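Conserved hypothetical protein (Sulfolobus solfataricus, PDB 2GF6) is a putative thioesterase of the hotdog fold that binds coenzyme A and probably hydrolyses acyl-CoA thioesters. Local coordinates at residues A[35-40]-A[47-52]. Residues are numbered along the deposited sequence; the frame is centred on the assembly and turned at random.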
ATOM      1  N   ASN A  35      -4.524   2.721 -13.345  1.00 28.18           N
ATOM      2  CA  ASN A  35      -5.329   1.832 -14.151  1.00 27.37           C
ATOM      3  C   ASN A  35      -5.895   2.562 -15.359  1.00 27.49           C
ATOM      4  O   ASN A  35      -5.910   2.035 -16.474  1.00 26.17           O
ATOM      5  CB  ASN A  35      -6.469   1.241 -13.326  1.00 27.94           C
ATOM      6  CG  ASN A  35      -5.996   0.240 -12.292  1.00 27.86           C
ATOM      7  OD1 ASN A  35      -4.919  -0.359 -12.423  1.00 25.83           O
ATOM      8  ND2 ASN A  35      -6.803   0.049 -11.257  1.00 25.81           N
ATOM      9  N   THR A  36      -6.381   3.779 -15.152  1.00 27.73           N
ATOM     10  CA  THR A  36      -6.977   4.517 -16.287  1.00 27.88           C
ATOM     11  C   THR A  36      -5.913   4.789 -17.363  1.00 28.56           C
ATOM     12  O   THR A  36      -6.146   4.552 -18.577  1.00 29.00           O
ATOM     13  CB  THR A  36      -7.656   5.814 -15.813  1.00 27.64           C
ATOM     14  OG1 THR A  36      -8.625   5.491 -14.818  1.00 26.69           O
ATOM     15  CG2 THR A  36      -8.354   6.534 -16.939  1.00 26.14           C
ATOM     16  N   ILE A  37      -4.749   5.271 -16.931  1.00 28.87           N
ATOM     17  CA  ILE A  37      -3.649   5.612 -17.854  1.00 29.12           C
ATOM     18  C   ILE A  37      -3.066   4.359 -18.512  1.00 28.79           C
ATOM     19  O   ILE A  37      -2.833   4.332 -19.723  1.00 28.02           O
ATOM     20  CB  ILE A  37      -2.548   6.401 -17.170  1.00 29.00           C
ATOM     21  CG1 ILE A  37      -3.083   7.781 -16.791  1.00 29.20           C
ATOM     22  CG2 ILE A  37      -1.350   6.542 -18.112  1.00 30.23           C
ATOM     23  CD1 ILE A  37      -2.274   8.507 -15.751  1.00 29.15           C
ATOM     24  N   GLU A  38      -2.869   3.317 -17.718  1.00 28.56           N
ATOM     25  CA  GLU A  38      -2.374   2.078 -18.244  1.00 28.81           C
ATOM     26  C   GLU A  38      -3.301   1.581 -19.338  1.00 28.61           C
ATOM     27  O   GLU A  38      -2.817   1.158 -20.375  1.00 27.37           O
ATOM     28  CB  GLU A  38      -2.227   1.022 -17.152  1.00 29.20           C
ATOM     29  CG  GLU A  38      -1.700  -0.296 -17.685  1.00 29.38           C
ATOM     30  CD  GLU A  38      -1.268  -1.289 -16.615  1.00 30.43           C
ATOM     31  OE1 GLU A  38      -1.429  -1.055 -15.384  1.00 33.75           O
ATOM     32  OE2 GLU A  38      -0.733  -2.324 -17.023  1.00 29.09           O
ATOM     33  N   LYS A  39      -4.624   1.636 -19.118  1.00 28.38           N
ATOM     34  CA  LYS A  39      -5.563   1.099 -20.120  1.00 28.49           C
ATOM     35  C   LYS A  39      -5.522   1.929 -21.397  1.00 28.35           C
ATOM     36  O   LYS A  39      -5.478   1.395 -22.507  1.00 28.59           O
ATOM     37  CB  LYS A  39      -6.998   1.044 -19.560  1.00 28.57           C
ATOM     38  CG  LYS A  39      -7.994   0.347 -20.487  1.00 28.92           C
ATOM     39  CD  LYS A  39      -9.472   0.487 -20.029  1.00 29.58           C
ATOM     40  CE  LYS A  39     -10.012   1.909 -20.210  1.00 31.20           C
ATOM     41  NZ  LYS A  39     -10.641   2.165 -21.566  1.00 32.05           N
ATOM     42  N   PHE A  40      -5.528   3.249 -21.229  1.00 28.59           N
ATOM     43  CA  PHE A  40      -5.412   4.156 -22.357  1.00 28.54           C
ATOM     44  C   PHE A  40      -4.189   3.854 -23.228  1.00 28.44           C
ATOM     45  O   PHE A  40      -4.294   3.761 -24.449  1.00 28.13           O
ATOM     46  CB  PHE A  40      -5.371   5.610 -21.878  1.00 28.60           C
ATOM     47  CG  PHE A  40      -4.948   6.564 -22.936  1.00 28.55           C
ATOM     48  CD1 PHE A  40      -5.829   6.964 -23.908  1.00 29.79           C
ATOM     49  CD2 PHE A  40      -3.644   7.039 -22.980  1.00 31.08           C
ATOM     50  CE1 PHE A  40      -5.436   7.837 -24.887  1.00 29.70           C
ATOM     51  CE2 PHE A  40      -3.242   7.915 -23.957  1.00 29.20           C
ATOM     52  CZ  PHE A  40      -4.137   8.320 -24.913  1.00 29.45           C
ATOM     53  N   ILE A  47       1.272  -0.572 -26.039  1.00 28.57           N
ATOM     54  CA  ILE A  47       2.515  -0.854 -25.377  1.00 28.90           C
ATOM     55  C   ILE A  47       2.263  -0.954 -23.895  1.00 29.16           C
ATOM     56  O   ILE A  47       1.219  -0.488 -23.416  1.00 27.64           O
ATOM     57  CB  ILE A  47       3.543   0.276 -25.648  1.00 29.68           C
ATOM     58  CG1 ILE A  47       3.045   1.621 -25.101  1.00 30.58           C
ATOM     59  CG2 ILE A  47       3.848   0.340 -27.158  1.00 30.05           C
ATOM     60  CD1 ILE A  47       4.109   2.720 -25.048  1.00 29.88           C
ATOM     61  N   PRO A  48       3.207  -1.576 -23.166  1.00 29.60           N
ATOM     62  CA  PRO A  48       3.152  -1.572 -21.700  1.00 30.32           C
ATOM     63  C   PRO A  48       3.450  -0.220 -21.069  1.00 31.10           C
ATOM     64  O   PRO A  48       4.122   0.599 -21.663  1.00 31.15           O
ATOM     65  CB  PRO A  48       4.187  -2.617 -21.293  1.00 30.40           C
ATOM     66  CG  PRO A  48       5.052  -2.817 -22.460  1.00 29.35           C
ATOM     67  CD  PRO A  48       4.354  -2.338 -23.683  1.00 29.46           C
ATOM     68  N   TYR A  49       2.932  -0.009 -19.860  1.00 31.78           N
ATOM     69  CA  TYR A  49       3.103   1.245 -19.140  1.00 32.95           C
ATOM     70  C   TYR A  49       3.192   0.897 -17.660  1.00 32.72           C
ATOM     71  O   TYR A  49       2.407   0.076 -17.211  1.00 32.41           O
ATOM     72  CB  TYR A  49       1.898   2.180 -19.395  1.00 34.34           C
ATOM     73  CG  TYR A  49       1.698   3.276 -18.359  1.00 35.57           C
ATOM     74  CD1 TYR A  49       1.039   3.005 -17.150  1.00 37.83           C
ATOM     75  CD2 TYR A  49       2.138   4.585 -18.588  1.00 36.67           C
ATOM     76  CE1 TYR A  49       0.833   3.998 -16.188  1.00 37.17           C
ATOM     77  CE2 TYR A  49       1.941   5.597 -17.631  1.00 37.14           C
ATOM     78  CZ  TYR A  49       1.285   5.293 -16.430  1.00 38.12           C
ATOM     79  OH  TYR A  49       1.051   6.248 -15.444  1.00 38.78           O
ATOM     80  N   PRO A  50       4.098   1.553 -16.888  1.00 32.69           N
ATOM     81  CA  PRO A  50       4.987   2.686 -17.216  1.00 32.48           C
ATOM     82  C   PRO A  50       6.378   2.267 -17.694  1.00 32.53           C
ATOM     83  O   PRO A  50       7.183   3.119 -18.063  1.00 31.62           O
ATOM     84  CB  PRO A  50       5.057   3.463 -15.892  1.00 32.41           C
ATOM     85  CG  PRO A  50       4.736   2.438 -14.824  1.00 32.70           C
ATOM     86  CD  PRO A  50       4.277   1.157 -15.483  1.00 32.53           C
ATOM     87  N   ILE A  51       6.640   0.950 -17.720  1.00 32.47           N
ATOM     88  CA  ILE A  51       7.882   0.431 -18.235  1.00 32.02           C
ATOM     89  C   ILE A  51       7.594  -0.113 -19.630  1.00 32.27           C
ATOM     90  O   ILE A  51       6.959  -1.163 -19.792  1.00 32.22           O
ATOM     91  CB  ILE A  51       8.461  -0.666 -17.308  1.00 31.98           C
ATOM     92  CG1 ILE A  51       8.824  -0.043 -15.944  1.00 31.63           C
ATOM     93  CG2 ILE A  51       9.610  -1.349 -17.961  1.00 31.67           C
ATOM     94  CD1 ILE A  51       9.380  -1.036 -14.926  1.00 31.77           C
ATOM     95  N   VAL A  52       8.054   0.613 -20.633  1.00 31.98           N
ATOM     96  CA  VAL A  52       7.816   0.222 -22.010  1.00 31.95           C
ATOM     97  C   VAL A  52       8.828  -0.847 -22.445  1.00 32.31           C
ATOM     98  O   VAL A  52       8.453  -1.890 -22.954  1.00 31.84           O
ATOM     99  CB  VAL A  52       7.872   1.447 -22.929  1.00 31.93           C
ATOM    100  CG1 VAL A  52       7.309   1.091 -24.311  1.00 31.66           C
ATOM    101  CG2 VAL A  52       7.118   2.623 -22.279  1.00 31.44           C
TER
HETATM  102  O   HOH W   1       0.794  -2.333 -19.165  1.00 25.08           O
HETATM  103  O   HOH W   2       1.209  -1.051 -14.557  1.00 27.65           O
HETATM  104  O   HOH W   3      -0.366  -0.078 -21.024  1.00 30.37           O
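Ile-37 and Tyr-49 make the apolar part of this contact. The methyl CG2 of Ile-37 lies over one face of the phenol ring as a CH-pi contact, 3.7 Å from the ring centroid of Tyr-49 and 27° off the ring normal. It is offset toward the hydroxyl end, with Ile-37 CG2 3.4 Å from Tyr-49 CZ. CB of Pro-50, which follows a cis peptide bond, sits over the centre of the opposite face. The ring is thus held between the helix and the residue that follows it in its own chain. Tyr-49 has CG anti to its backbone N (chi1 159°), which sends the ring in toward the helix. Its CD1 packs against the Glu-38 backbone, 3.7 Å from Glu-38 CA.

The polar part runs through water, and no direct hydrogen bond joins the two segments. The extended Glu-38 side chain brings its carboxylate alongside the Tyr-49 backbone. One water lies 2.6 Å from OE2 of Glu-38 and accepts from N of Tyr-49. A second donates to O of Tyr-49 at 3.1 Å and weakly to OE1 of Glu-38. A third lies within hydrogen-bonding distance of two carbonyls, Glu-38 O at 2.8 Å and Ile-47 O at 2.9 Å, but has more acceptors around it than protons to give. Glu-38 OE1 also forms a long, weak ion pair with Arg-14 of a neighbouring subunit.

The contact joins the long helix 26-45 of the hotdog fold to the loop that leads from it into strand 51-53. The Tyr-49 side chain lies about 6 Å from that of Ile-60, a coenzyme A-binding residue on strand 56-67. Ile-37 also packs on Leu-81 of strand 76-85. The Tyr-49 hydroxyl is hydrogen-bonded to Gln-111 of strand 102-115, and its side chain touches Thr-34 and Ile-41 of the helix.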